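Local coordinates for Mll2253 protein (Mesorhizobium loti, PDB 3Q63) that is of unknown function but belongs to the AHA1 family and has the Bet v 1-like helix-grip fold, whose members commonly hold a ligand between sheet and long helix, at residues R9-E14 against R119-A124; E22-A27 against Q137-T142; W37-D42 against F51-D56; P45-R50 against L66-N71; F87-V92 against S111-D116. All coordinates share one frame; numbering follows the deposited sequence.

Contact 1 (R9-E14 against R119-A124)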
# COMPACT_ATOMS: atom_id res chain seq x y z
N ARG B 9 2.36 -17.94 -12.87
CA ARG B 9 1.42 -17.17 -13.68
C ARG B 9 1.93 -15.75 -13.92
O ARG B 9 2.92 -15.32 -13.32
CB ARG B 9 0.04 -17.11 -13.01
CG ARG B 9 -0.52 -18.47 -12.58
CD ARG B 9 -2.06 -18.49 -12.64
NE ARG B 9 -2.52 -18.54 -14.03
CZ ARG B 9 -3.80 -18.54 -14.41
NH1 ARG B 9 -4.09 -18.59 -15.70
NH2 ARG B 9 -4.78 -18.49 -13.51
N THR B 10 1.25 -15.02 -14.79
CA THR B 10 1.64 -13.67 -15.11
C THR B 10 0.42 -12.78 -15.28
O THR B 10 -0.56 -13.19 -15.91
CB THR B 10 2.49 -13.64 -16.39
OG1 THR B 10 2.69 -12.28 -16.79
CG2 THR B 10 1.78 -14.38 -17.50
N VAL B 11 0.47 -11.59 -14.70
CA VAL B 11 -0.64 -10.66 -14.80
C VAL B 11 -0.42 -9.70 -15.96
O VAL B 11 0.64 -9.09 -16.10
CB VAL B 11 -0.79 -9.86 -13.50
CG1 VAL B 11 -1.91 -8.84 -13.63
CG2 VAL B 11 -1.07 -10.81 -12.34
N VAL B 12 -1.43 -9.57 -16.82
CA VAL B 12 -1.35 -8.68 -17.96
C VAL B 12 -2.50 -7.68 -17.93
O VAL B 12 -3.65 -8.06 -17.73
CB VAL B 12 -1.41 -9.46 -19.29
CG1 VAL B 12 -1.22 -8.50 -20.47
CG2 VAL B 12 -0.34 -10.54 -19.31
N VAL B 13 -2.17 -6.40 -18.10
CA VAL B 13 -3.16 -5.34 -18.11
C VAL B 13 -2.82 -4.41 -19.28
O VAL B 13 -1.66 -4.04 -19.47
CB VAL B 13 -3.15 -4.54 -16.78
CG1 VAL B 13 -4.17 -3.41 -16.84
CG2 VAL B 13 -3.49 -5.47 -15.60
N GLU B 14 -3.83 -4.07 -20.07
CA GLU B 14 -3.62 -3.20 -21.23
C GLU B 14 -4.59 -2.02 -21.18
O GLU B 14 -5.69 -2.13 -20.66
CB GLU B 14 -3.82 -3.99 -22.53
CG GLU B 14 -2.96 -5.25 -22.60
CD GLU B 14 -3.07 -5.98 -23.94
OE1 GLU B 14 -2.38 -5.57 -24.89
OE2 GLU B 14 -3.84 -6.96 -24.03
N ARG B 119 -3.29 -15.07 -3.58
CA ARG B 119 -3.66 -13.72 -3.17
C ARG B 119 -2.83 -12.64 -3.86
O ARG B 119 -3.32 -11.54 -4.11
CB ARG B 119 -3.53 -13.57 -1.65
CG ARG B 119 -4.29 -14.61 -0.83
CD ARG B 119 -5.78 -14.66 -1.14
NE ARG B 119 -6.07 -15.44 -2.34
CZ ARG B 119 -7.30 -15.67 -2.81
NH1 ARG B 119 -8.36 -15.17 -2.18
NH2 ARG B 119 -7.47 -16.39 -3.91
N ALA B 120 -1.57 -12.96 -4.15
CA ALA B 120 -0.68 -12.01 -4.80
C ALA B 120 -1.07 -11.81 -6.26
O ALA B 120 -1.06 -10.68 -6.77
CB ALA B 120 0.75 -12.49 -4.71
N TYR B 121 -1.42 -12.91 -6.93
CA TYR B 121 -1.82 -12.88 -8.33
C TYR B 121 -3.08 -12.03 -8.52
O TYR B 121 -3.11 -11.12 -9.35
CB TYR B 121 -2.10 -14.30 -8.83
CG TYR B 121 -2.49 -14.37 -10.30
CD1 TYR B 121 -1.57 -14.12 -11.30
CD2 TYR B 121 -3.80 -14.67 -10.67
CE1 TYR B 121 -1.93 -14.15 -12.65
CE2 TYR B 121 -4.18 -14.70 -12.01
CZ TYR B 121 -3.24 -14.44 -13.00
OH TYR B 121 -3.61 -14.46 -14.32
N GLY B 122 -4.10 -12.35 -7.73
CA GLY B 122 -5.36 -11.63 -7.82
C GLY B 122 -5.27 -10.17 -7.42
O GLY B 122 -5.95 -9.32 -7.99
N GLY B 123 -4.43 -9.88 -6.43
CA GLY B 123 -4.26 -8.51 -5.98
C GLY B 123 -3.70 -7.63 -7.08
O GLY B 123 -4.09 -6.47 -7.22
N ALA B 124 -2.77 -8.18 -7.86
CA ALA B 124 -2.16 -7.44 -8.95
C ALA B 124 -3.15 -7.24 -10.09
O ALA B 124 -3.13 -6.21 -10.77
CB ALA B 124 -0.92 -8.18 -9.45
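Arg9 opens the contact by lying over one face of the Tyr121 ring. Its CD sits 4.3 Å from the ring centroid, a CH-pi contact, while CB meets the rim atom CE1 at 3.6 Å. Farther out the guanidinium lies nearly parallel to the phenol, its plane turned only 15° from the ring, with Tyr121 OH over its centre. Thr10 takes part through its backbone: its O lies at the edge of the ring, near the ring plane, 3.7 Å from Tyr121 CE1. Its side chain points away from the helix, and OG1 makes a weak hydrogen bond to Gln110 O. Val11 turns inward. With CG2 anti to the carbonyl carbon, that methyl touches Tyr121 CE1 obliquely at 3.5 Å and Ala124 CB at 3.9 Å. Tyr121 reaches the strand because its CG stands anti to the backbone N (chi1 -179°), carrying the ring out from the helix. An alanine in place of Tyr121 would probably leave the Arg9 chain without the ring it lies on and open a gap beside Val11 CG2. Strand 9-17 and helix 118-141 run nearly parallel here, their short axes 8° apart, in the packing of long helix on sheet that defines the helix-grip fold. The chemistry is mainly van der Waals and CH-pi, with no hydrogen bond between the segments, graded from a buried valine-alanine contact to an exposed arginine on an aromatic face.

Contact 2 (E22-A27 against Q137-T142); sequences EKLWRA and QLLDRT
Leu139 reaches from the end of the long C-terminal helix of this helix-grip fold into helix 21-29, and its CD2 meets Lys23 CG at 3.5 Å, tighter than carbons usually sit. The same methyl lies 4.1 Å from Ala27 CB, so one leucine branch fits between residues a helical turn apart. Leu24 points away but brings CG to 4.3 Å from Leu139 CD1, and Leu138 CD2 approaches Ala27 CB on the buried flank. Ile17, Leu135 and Trp37 continue this apolar layer. The short axes cross at 120° and come no nearer than 10.8 Å, so it is side chains that reach across.

Toward solvent the packing thins: the outer Lys23 chain runs on past Leu139, the two pointing opposite ways, and its CE comes 4.0 Å from Thr142 OG1; NZ makes a long, weak ion pair with Asp143. Thr142, the first residue after the helix to leave helical geometry, turns OG1 back to donate a 2.9 Å hydrogen bond to Leu138 O, 31° out of the carbonyl plane.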
# COMPACT_ATOMS: atom_id res chain seq x y z
N GLU B 22 5.73 10.01 -25.42
CA GLU B 22 6.69 10.78 -24.63
C GLU B 22 6.17 11.22 -23.27
O GLU B 22 6.89 11.19 -22.27
CB GLU B 22 7.17 12.01 -25.41
CG GLU B 22 7.93 11.67 -26.66
CD GLU B 22 7.01 11.15 -27.76
OE1 GLU B 22 7.48 10.36 -28.61
OE2 GLU B 22 5.82 11.56 -27.77
N LYS B 23 4.91 11.64 -23.25
CA LYS B 23 4.26 12.09 -22.02
C LYS B 23 4.07 10.90 -21.09
O LYS B 23 4.37 10.97 -19.90
CB LYS B 23 2.90 12.72 -22.37
CG LYS B 23 2.04 13.11 -21.19
CD LYS B 23 2.26 14.56 -20.81
CE LYS B 23 0.92 15.27 -20.65
NZ LYS B 23 0.19 15.32 -21.95
N LEU B 24 3.57 9.80 -21.63
CA LEU B 24 3.35 8.59 -20.85
C LEU B 24 4.71 8.15 -20.29
O LEU B 24 4.83 7.85 -19.10
CB LEU B 24 2.79 7.47 -21.74
CG LEU B 24 1.81 6.46 -21.14
CD1 LEU B 24 1.74 5.25 -22.05
CD2 LEU B 24 2.24 6.03 -19.74
N TRP B 25 5.73 8.13 -21.14
CA TRP B 25 7.06 7.71 -20.72
C TRP B 25 7.57 8.48 -19.52
O TRP B 25 8.16 7.89 -18.60
CB TRP B 25 8.06 7.84 -21.88
CG TRP B 25 9.45 7.41 -21.49
CD1 TRP B 25 10.52 8.21 -21.19
CD2 TRP B 25 9.92 6.06 -21.34
NE1 TRP B 25 11.61 7.45 -20.86
CE2 TRP B 25 11.27 6.13 -20.95
CE3 TRP B 25 9.32 4.80 -21.50
CZ2 TRP B 25 12.04 4.98 -20.71
CZ3 TRP B 25 10.09 3.66 -21.27
CH2 TRP B 25 11.44 3.77 -20.88
N ARG B 26 7.36 9.79 -19.51
CA ARG B 26 7.80 10.63 -18.40
C ARG B 26 7.08 10.26 -17.11
O ARG B 26 7.70 10.17 -16.05
CB ARG B 26 7.58 12.11 -18.73
CG ARG B 26 8.72 12.73 -19.54
CD ARG B 26 8.48 14.21 -19.81
NE ARG B 26 7.67 14.43 -21.00
CZ ARG B 26 8.05 14.11 -22.23
NH1 ARG B 26 9.23 13.55 -22.45
NH2 ARG B 26 7.24 14.36 -23.26
N ALA B 27 5.78 10.04 -17.21
CA ALA B 27 5.00 9.69 -16.02
C ALA B 27 5.45 8.34 -15.44
O ALA B 27 5.27 8.08 -14.26
CB ALA B 27 3.51 9.64 -16.37
N GLN B 137 -5.53 9.80 -14.97
CA GLN B 137 -6.04 10.99 -14.31
C GLN B 137 -4.93 12.04 -14.26
O GLN B 137 -5.16 13.22 -14.53
CB GLN B 137 -6.49 10.64 -12.88
CG GLN B 137 -6.76 11.85 -12.00
CD GLN B 137 -7.17 11.46 -10.58
OE1 GLN B 137 -6.49 10.68 -9.91
NE2 GLN B 137 -8.28 12.03 -10.12
N LEU B 138 -3.72 11.60 -13.93
CA LEU B 138 -2.57 12.49 -13.86
C LEU B 138 -2.28 13.12 -15.22
O LEU B 138 -2.11 14.33 -15.32
CB LEU B 138 -1.34 11.71 -13.38
CG LEU B 138 0.00 12.45 -13.44
CD1 LEU B 138 -0.02 13.61 -12.46
CD2 LEU B 138 1.14 11.49 -13.12
N LEU B 139 -2.23 12.29 -16.26
CA LEU B 139 -1.96 12.76 -17.61
C LEU B 139 -2.99 13.79 -18.08
O LEU B 139 -2.66 14.70 -18.84
CB LEU B 139 -1.91 11.57 -18.59
CG LEU B 139 -0.72 10.60 -18.39
CD1 LEU B 139 -0.79 9.45 -19.40
CD2 LEU B 139 0.58 11.38 -18.58
N ASP B 140 -4.24 13.65 -17.62
CA ASP B 140 -5.29 14.59 -17.98
C ASP B 140 -5.22 15.91 -17.22
O ASP B 140 -5.43 16.98 -17.80
CB ASP B 140 -6.68 13.98 -17.77
CG ASP B 140 -7.04 12.95 -18.82
OD1 ASP B 140 -6.48 13.00 -19.94
OD2 ASP B 140 -7.91 12.09 -18.54
N ARG B 141 -4.93 15.86 -15.92
CA ARG B 141 -4.87 17.09 -15.15
C ARG B 141 -3.60 17.88 -15.43
O ARG B 141 -3.51 19.06 -15.08
CB ARG B 141 -4.96 16.81 -13.65
CG ARG B 141 -3.71 16.24 -13.04
CD ARG B 141 -3.72 16.45 -11.53
NE ARG B 141 -4.98 16.02 -10.93
CZ ARG B 141 -5.34 14.75 -10.74
NH1 ARG B 141 -4.52 13.77 -11.11
NH2 ARG B 141 -6.50 14.46 -10.17
N THR B 142 -2.61 17.24 -16.05
CA THR B 142 -1.37 17.92 -16.37
C THR B 142 -1.35 18.29 -17.85
O THR B 142 -0.33 18.70 -18.39
CB THR B 142 -0.14 17.04 -16.06
OG1 THR B 142 -0.17 15.85 -16.86
CG2 THR B 142 -0.12 16.67 -14.59

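Contact 3 (W37-D42 against F51-D56)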
# COMPACT_ATOMS: atom_id res chain seq x y z
N TRP B 37 0.77 8.57 -9.26
CA TRP B 37 -0.17 7.51 -9.60
C TRP B 37 0.18 6.20 -8.92
O TRP B 37 -0.66 5.32 -8.77
CB TRP B 37 -0.25 7.29 -11.11
CG TRP B 37 1.05 6.94 -11.77
CD1 TRP B 37 1.99 7.81 -12.24
CD2 TRP B 37 1.57 5.63 -12.01
NE1 TRP B 37 3.06 7.12 -12.76
CE2 TRP B 37 2.83 5.78 -12.63
CE3 TRP B 37 1.09 4.33 -11.75
CZ2 TRP B 37 3.61 4.69 -13.00
CZ3 TRP B 37 1.88 3.24 -12.13
CH2 TRP B 37 3.13 3.43 -12.74
N LEU B 38 1.44 6.06 -8.52
CA LEU B 38 1.88 4.84 -7.86
C LEU B 38 2.10 5.17 -6.38
O LEU B 38 1.15 5.14 -5.60
CB LEU B 38 3.17 4.34 -8.51
CG LEU B 38 3.61 2.94 -8.09
CD1 LEU B 38 2.57 1.90 -8.50
CD2 LEU B 38 4.95 2.65 -8.73
N MSE B 39 3.34 5.48 -6.01
CA MSE B 39 3.67 5.86 -4.64
C MSE B 39 5.14 6.25 -4.53
O MSE B 39 5.89 6.18 -5.50
CB MSE B 39 3.35 4.72 -3.66
CG MSE B 39 4.27 3.51 -3.76
SE MSE B 39 3.62 1.96 -2.77
CE MSE B 39 2.54 1.12 -4.14
N LYS B 40 5.52 6.69 -3.33
CA LYS B 40 6.87 7.11 -3.00
C LYS B 40 7.90 6.17 -3.62
O LYS B 40 7.75 4.95 -3.54
CB LYS B 40 7.04 7.11 -1.48
CG LYS B 40 7.92 8.21 -0.91
CD LYS B 40 9.34 8.17 -1.44
CE LYS B 40 10.20 9.22 -0.73
NZ LYS B 40 10.24 8.99 0.75
N ASN B 41 8.94 6.73 -4.21
CA ASN B 41 9.96 5.92 -4.86
C ASN B 41 11.20 6.73 -5.17
O ASN B 41 11.16 7.96 -5.17
CB ASN B 41 9.43 5.39 -6.18
CG ASN B 41 9.23 6.50 -7.19
OD1 ASN B 41 8.26 7.26 -7.12
ND2 ASN B 41 10.16 6.62 -8.13
N ASP B 42 12.29 6.03 -5.44
CA ASP B 42 13.56 6.65 -5.82
C ASP B 42 14.05 6.00 -7.11
O ASP B 42 15.22 5.64 -7.25
CB ASP B 42 14.61 6.49 -4.70
CG ASP B 42 14.79 5.05 -4.24
OD1 ASP B 42 15.89 4.73 -3.74
OD2 ASP B 42 13.85 4.24 -4.37
N PHE B 51 16.22 0.35 -6.34
CA PHE B 51 15.39 1.33 -5.64
C PHE B 51 14.25 0.65 -4.90
O PHE B 51 14.10 -0.58 -4.95
CB PHE B 51 14.83 2.36 -6.64
CG PHE B 51 13.85 1.79 -7.64
CD1 PHE B 51 12.48 1.92 -7.46
CD2 PHE B 51 14.31 1.11 -8.76
CE1 PHE B 51 11.58 1.39 -8.37
CE2 PHE B 51 13.42 0.57 -9.69
CZ PHE B 51 12.05 0.71 -9.49
N ASN B 52 13.46 1.46 -4.21
CA ASN B 52 12.32 0.97 -3.47
C ASN B 52 11.09 1.80 -3.81
O ASN B 52 11.19 2.93 -4.28
CB ASN B 52 12.55 1.06 -1.95
CG ASN B 52 13.66 0.16 -1.47
OD1 ASN B 52 14.78 0.60 -1.27
ND2 ASN B 52 13.35 -1.12 -1.30
N ILE B 53 9.94 1.20 -3.57
CA ILE B 53 8.66 1.83 -3.79
C ILE B 53 8.00 1.57 -2.43
O ILE B 53 7.85 0.41 -2.03
CB ILE B 53 7.88 1.13 -4.93
CG1 ILE B 53 8.64 1.30 -6.25
CG2 ILE B 53 6.50 1.74 -5.09
CD1 ILE B 53 7.93 0.69 -7.46
N SER B 54 7.66 2.63 -1.71
CA SER B 54 7.08 2.47 -0.38
C SER B 54 5.79 3.25 -0.14
O SER B 54 5.56 4.30 -0.75
CB SER B 54 8.12 2.86 0.68
OG SER B 54 8.48 4.23 0.58
N ALA B 55 4.97 2.73 0.76
CA ALA B 55 3.69 3.32 1.11
C ALA B 55 3.73 4.07 2.44
O ALA B 55 4.62 3.84 3.26
CB ALA B 55 2.63 2.22 1.17
N ASP B 56 2.76 4.95 2.67
CA ASP B 56 2.74 5.71 3.91
C ASP B 56 2.51 4.85 5.16
O ASP B 56 2.95 5.22 6.24
CB ASP B 56 1.68 6.81 3.87
CG ASP B 56 2.03 7.93 2.89
OD1 ASP B 56 3.23 8.12 2.60
OD2 ASP B 56 1.10 8.61 2.43
O HOH W 1 3.50 7.06 -1.25
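Asn41 and Ile53 form an antiparallel non-hydrogen-bonded pair, CA to CA 4.4 Å, in a hairpin whose first strand is short and weakly bonded. On one side of this pair Ser54 N donates to Lys40 O at 3.0 Å; on the other Asp42 N makes a weak bond to Asn52 O. A water accepts from Lys40 N and donates weakly to Ser54 O.

Asp42 adds a side-chain bond to the ladder. Its OD2 takes Asn52 N through the syn lone pair at 2.8 Å and 172°, nearly straight. Chi1 of 53° sets CG between the backbone N and the carbonyl carbon, on the side of Phe51 and Asn52. On the face that Ile53 shares with Asn41, Ile53 CD1 touches Leu38 CD2 at 3.8 Å, the two side chains crossing at about a right angle, and its CG1 lies beside Asn41 CB. The selenium of Met39, a selenomethionine, lies 4.1 Å from Ala55 CB. An alanine at Ile53 would probably open a gap beside Leu38 and leave its CD2 methyl without that neighbour.

The second subunit reaches the hairpin through its Arg119, which hydrogen-bonds Ser54 OG and forms a salt bridge with Asp56. Strand 60-69 pairs with the far side of strand 50-54, while helix 31-37 packs on Asn41 and Phe131 of helix 118-141 touches Leu38.

Contact 4 (P45-R50 against L66-N71)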
# COMPACT_ATOMS: atom_id res chain seq x y z
N PRO B 45 15.94 5.79 -14.42
CA PRO B 45 15.94 5.11 -15.72
C PRO B 45 17.29 4.54 -16.12
O PRO B 45 17.76 4.80 -17.23
CB PRO B 45 15.49 6.20 -16.69
CG PRO B 45 14.75 7.17 -15.84
CD PRO B 45 15.55 7.20 -14.57
N ALA B 46 17.92 3.77 -15.25
CA ALA B 46 19.22 3.19 -15.56
C ALA B 46 19.24 1.71 -15.21
O ALA B 46 18.89 1.32 -14.09
CB ALA B 46 20.33 3.91 -14.82
N VAL B 47 19.65 0.89 -16.17
CA VAL B 47 19.71 -0.55 -15.97
C VAL B 47 20.58 -0.92 -14.77
O VAL B 47 21.69 -0.40 -14.61
CB VAL B 47 20.29 -1.26 -17.22
CG1 VAL B 47 20.44 -2.75 -16.95
CG2 VAL B 47 19.37 -1.02 -18.42
N GLY B 48 20.07 -1.82 -13.94
CA GLY B 48 20.81 -2.26 -12.77
C GLY B 48 20.57 -1.38 -11.56
O GLY B 48 20.98 -1.71 -10.45
N HIS B 49 19.90 -0.25 -11.76
CA HIS B 49 19.63 0.66 -10.66
C HIS B 49 18.68 0.04 -9.65
O HIS B 49 17.60 -0.44 -10.01
CB HIS B 49 19.06 1.98 -11.19
CG HIS B 49 18.65 2.94 -10.12
ND1 HIS B 49 17.38 2.98 -9.60
CD2 HIS B 49 19.36 3.88 -9.44
CE1 HIS B 49 17.32 3.91 -8.65
NE2 HIS B 49 18.51 4.46 -8.54
N ARG B 50 19.08 0.04 -8.39
CA ARG B 50 18.23 -0.53 -7.35
C ARG B 50 17.50 0.58 -6.61
O ARG B 50 18.07 1.63 -6.31
CB ARG B 50 19.07 -1.39 -6.41
CG ARG B 50 20.56 -1.13 -6.51
CD ARG B 50 21.38 -2.42 -6.54
NE ARG B 50 20.99 -3.35 -5.48
CZ ARG B 50 21.80 -4.28 -4.97
NH1 ARG B 50 21.35 -5.08 -4.01
NH2 ARG B 50 23.05 -4.39 -5.39
N LEU B 66 15.73 -3.35 -14.95
CA LEU B 66 16.24 -4.44 -15.78
C LEU B 66 16.44 -4.05 -17.23
O LEU B 66 17.40 -4.47 -17.85
CB LEU B 66 15.28 -5.63 -15.73
CG LEU B 66 15.09 -6.28 -14.37
CD1 LEU B 66 14.05 -7.38 -14.50
CD2 LEU B 66 16.42 -6.84 -13.86
N ALA B 67 15.51 -3.26 -17.77
CA ALA B 67 15.61 -2.85 -19.16
C ALA B 67 15.01 -1.47 -19.36
O ALA B 67 14.03 -1.10 -18.72
CB ALA B 67 14.92 -3.85 -20.07
N VAL B 68 15.62 -0.70 -20.27
CA VAL B 68 15.14 0.64 -20.55
C VAL B 68 15.31 0.99 -22.02
O VAL B 68 16.42 1.03 -22.54
CB VAL B 68 15.90 1.68 -19.72
CG1 VAL B 68 15.35 3.07 -20.02
CG2 VAL B 68 15.76 1.37 -18.23
N GLU B 69 14.19 1.24 -22.68
CA GLU B 69 14.19 1.61 -24.08
C GLU B 69 13.24 2.80 -24.21
O GLU B 69 12.03 2.63 -24.38
CB GLU B 69 13.71 0.43 -24.93
CG GLU B 69 13.72 0.69 -26.41
CD GLU B 69 13.50 -0.57 -27.21
OE1 GLU B 69 12.48 -1.27 -26.96
OE2 GLU B 69 14.34 -0.88 -28.09
N PRO B 70 13.79 4.02 -24.11
CA PRO B 70 13.07 5.29 -24.19
C PRO B 70 11.81 5.29 -25.04
O PRO B 70 11.82 4.92 -26.22
CB PRO B 70 14.14 6.25 -24.68
CG PRO B 70 15.34 5.75 -23.95
CD PRO B 70 15.24 4.25 -24.17
N ASN B 71 10.72 5.71 -24.40
CA ASN B 71 9.41 5.80 -25.03
C ASN B 71 8.89 4.47 -25.55
O ASN B 71 7.85 4.44 -26.21
CB ASN B 71 9.44 6.82 -26.18
CG ASN B 71 10.01 8.15 -25.75
OD1 ASN B 71 9.63 8.70 -24.71
ND2 ASN B 71 10.91 8.69 -26.55
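Val47 sets its two methyls against the bulged part of strand 60-69. CG1 lies 3.6 Å from Leu66 O, and CG2 comes 4.2 Å from Ala67 CA and 4.3 Å from Val68 CG2. Val68 points back toward the loop, its CG1 and CG2 each 4.1 Å from Pro45 O. These are loose van der Waals contacts at the surface.

Behind them stands a type II beta turn, Ala46 to His49, closed by His49 N to Ala46 O at 3.0 Å. Gly48 adopts a positive phi of 88°, where a side chain would jam against the preceding carbonyl. The turn is tied to the strand by backbone hydrogen bonds of Gly48 and His49 with Val65. On the strand, Leu66 and Ala67 both face Ser75, a classic beta bulge.

The loop thus runs from strand 40-41 to strand 50-54 beside the end of strand 60-69. Strand 73-77 pairs with strand 60-69 on its other side, and helix 21-29 packs close by, Thr29 touching Pro45 and Trp25 touching Val68.

Contact 5 (F87-V92 against S111-D116)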
# COMPACT_ATOMS: atom_id res chain seq x y z
N PHE B 87 3.71 -14.49 0.86
CA PHE B 87 4.03 -13.08 0.68
C PHE B 87 5.40 -12.83 0.07
O PHE B 87 5.68 -11.73 -0.42
CB PHE B 87 3.92 -12.35 2.03
CG PHE B 87 2.53 -12.26 2.55
CD1 PHE B 87 1.58 -11.47 1.92
CD2 PHE B 87 2.14 -12.99 3.67
CE1 PHE B 87 0.27 -11.40 2.39
CE2 PHE B 87 0.83 -12.93 4.15
CZ PHE B 87 -0.10 -12.14 3.51
N ASP B 88 6.27 -13.84 0.11
CA ASP B 88 7.62 -13.71 -0.45
C ASP B 88 7.49 -13.53 -1.96
O ASP B 88 7.54 -14.49 -2.72
CB ASP B 88 8.42 -14.97 -0.12
CG ASP B 88 9.87 -14.86 -0.51
OD1 ASP B 88 10.54 -13.89 -0.08
OD2 ASP B 88 10.36 -15.74 -1.25
N LEU B 89 7.33 -12.28 -2.39
CA LEU B 89 7.13 -11.96 -3.80
C LEU B 89 8.40 -11.71 -4.59
O LEU B 89 9.30 -10.99 -4.16
CB LEU B 89 6.22 -10.74 -3.92
CG LEU B 89 5.71 -10.29 -5.29
CD1 LEU B 89 4.94 -11.42 -5.97
CD2 LEU B 89 4.81 -9.07 -5.11
N ARG B 90 8.46 -12.31 -5.77
CA ARG B 90 9.59 -12.17 -6.68
C ARG B 90 8.98 -12.06 -8.07
O ARG B 90 8.44 -13.03 -8.60
CB ARG B 90 10.49 -13.40 -6.58
CG ARG B 90 11.72 -13.32 -7.44
CD ARG B 90 12.56 -14.58 -7.27
NE ARG B 90 13.78 -14.53 -8.08
CZ ARG B 90 13.80 -14.53 -9.41
NH1 ARG B 90 14.95 -14.48 -10.05
NH2 ARG B 90 12.66 -14.60 -10.09
N SER B 91 9.05 -10.88 -8.66
CA SER B 91 8.44 -10.70 -9.97
C SER B 91 9.09 -9.62 -10.81
O SER B 91 9.90 -8.82 -10.32
CB SER B 91 6.96 -10.37 -9.80
OG SER B 91 6.81 -9.08 -9.24
N VAL B 92 8.72 -9.60 -12.09
CA VAL B 92 9.23 -8.62 -13.02
C VAL B 92 8.06 -7.89 -13.66
O VAL B 92 7.13 -8.51 -14.16
CB VAL B 92 10.06 -9.27 -14.16
CG1 VAL B 92 10.48 -8.20 -15.16
CG2 VAL B 92 11.28 -9.96 -13.58
N SER B 111 5.23 -10.82 -14.20
CA SER B 111 5.38 -12.26 -14.09
C SER B 111 6.22 -12.64 -12.88
O SER B 111 6.94 -11.80 -12.34
CB SER B 111 6.06 -12.80 -15.34
OG SER B 111 7.30 -12.14 -15.50
N GLY B 112 6.14 -13.90 -12.47
CA GLY B 112 6.90 -14.36 -11.32
C GLY B 112 6.03 -14.90 -10.21
O GLY B 112 6.52 -15.40 -9.21
N PHE B 113 4.72 -14.80 -10.40
CA PHE B 113 3.76 -15.27 -9.40
C PHE B 113 3.76 -16.80 -9.32
O PHE B 113 3.53 -17.48 -10.32
CB PHE B 113 2.36 -14.77 -9.76
CG PHE B 113 2.19 -13.29 -9.59
CD1 PHE B 113 2.12 -12.73 -8.31
CD2 PHE B 113 2.11 -12.45 -10.70
CE1 PHE B 113 1.98 -11.35 -8.14
CE2 PHE B 113 1.98 -11.08 -10.54
CZ PHE B 113 1.91 -10.52 -9.26
N ARG B 114 4.03 -17.33 -8.13
CA ARG B 114 4.05 -18.78 -7.92
C ARG B 114 2.64 -19.31 -7.74
O ARG B 114 1.73 -18.56 -7.39
CB ARG B 114 4.89 -19.12 -6.69
CG ARG B 114 6.37 -18.85 -6.85
CD ARG B 114 6.97 -18.46 -5.51
NE ARG B 114 6.69 -19.45 -4.47
CZ ARG B 114 6.78 -19.20 -3.17
NH1 ARG B 114 7.14 -17.99 -2.75
NH2 ARG B 114 6.51 -20.15 -2.29
N PRO B 115 2.44 -20.62 -7.95
CA PRO B 115 1.12 -21.24 -7.81
C PRO B 115 0.61 -21.25 -6.37
O PRO B 115 -0.56 -21.55 -6.10
CB PRO B 115 1.35 -22.65 -8.34
CG PRO B 115 2.77 -22.92 -7.96
CD PRO B 115 3.45 -21.62 -8.34
N ASP B 116 1.50 -20.92 -5.43
CA ASP B 116 1.15 -20.89 -4.02
C ASP B 116 0.95 -19.46 -3.53
O ASP B 116 0.90 -19.19 -2.33
CB ASP B 116 2.26 -21.58 -3.21
CG ASP B 116 3.63 -20.96 -3.45
OD1 ASP B 116 3.89 -19.86 -2.90
OD2 ASP B 116 4.44 -21.56 -4.19
O HOH W 2 7.05 -14.73 -6.67
O HOH W 3 6.87 -9.35 -16.92
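Two backbone hydrogen bonds join Val92 and Ser111 as an antiparallel hydrogen-bonded pair: Val92 N to Ser111 O at 2.8 Å and Ser111 N to Val92 O at 3.0 Å. A water donates to Val92 O and also hydrogen-bonds Ser111 OG. Beyond this pair the regular ladder stops, although the chains stay close at Ser91 and Gly112. A second water accepts from Arg90 N and donates to Gly112 O, linking the two chains, while Gly112 CA makes a CA-H...O contact with Arg90 O at 3.4 Å. Gly112 has phi 121°, and a CB there would clash with Arg90 O and Ser91 CA.

The apolar contact is Leu89 CD1 obliquely against Phe113 CE1 at 3.7 Å; Val11 and Ala124 continue the packing around the phenyl.

Among the charged groups, Arg114 NH2 forms a salt bridge with Asp116 OD1 at 2.7 Å. Asp88 O lies at the guanidinium edge, 3.5 Å from Arg114 NH1, and Asp88 OD2 is 4.2 Å from the same nitrogen, too far for a salt bridge, though the opposite charges probably attract. Asp88 OD1 takes His82 N.

Strands 92-100 and 103-113 form an antiparallel hairpin of the Bet v 1-like sheet, its open end here, where 103-113 leads toward the long helix.

Contacts 2 and 3 are the buried ones, contacts 1 and 5 only partly so, and contact 4 lies at the surface. Contacts 1 and 2 both use helix 118-141, near opposite ends, their centres about 24 Å apart; each depends on side-chain packing, centred on an aromatic ring in the first and aliphatic in the second. All but contact 2 reach the sheet, and contacts 3 and 5 pair its chains by backbone hydrogen bonds, with waters and charged groups. Contact 5 touches contact 1 through Phe113, whose backbone O probably takes Arg9 N, whereas Trp37 joins contact 3 to contact 2 through Ala27. Contact 4 meets contact 2 at Asn71 and Trp25. The second subunit reaches contacts 1, 3 and 5.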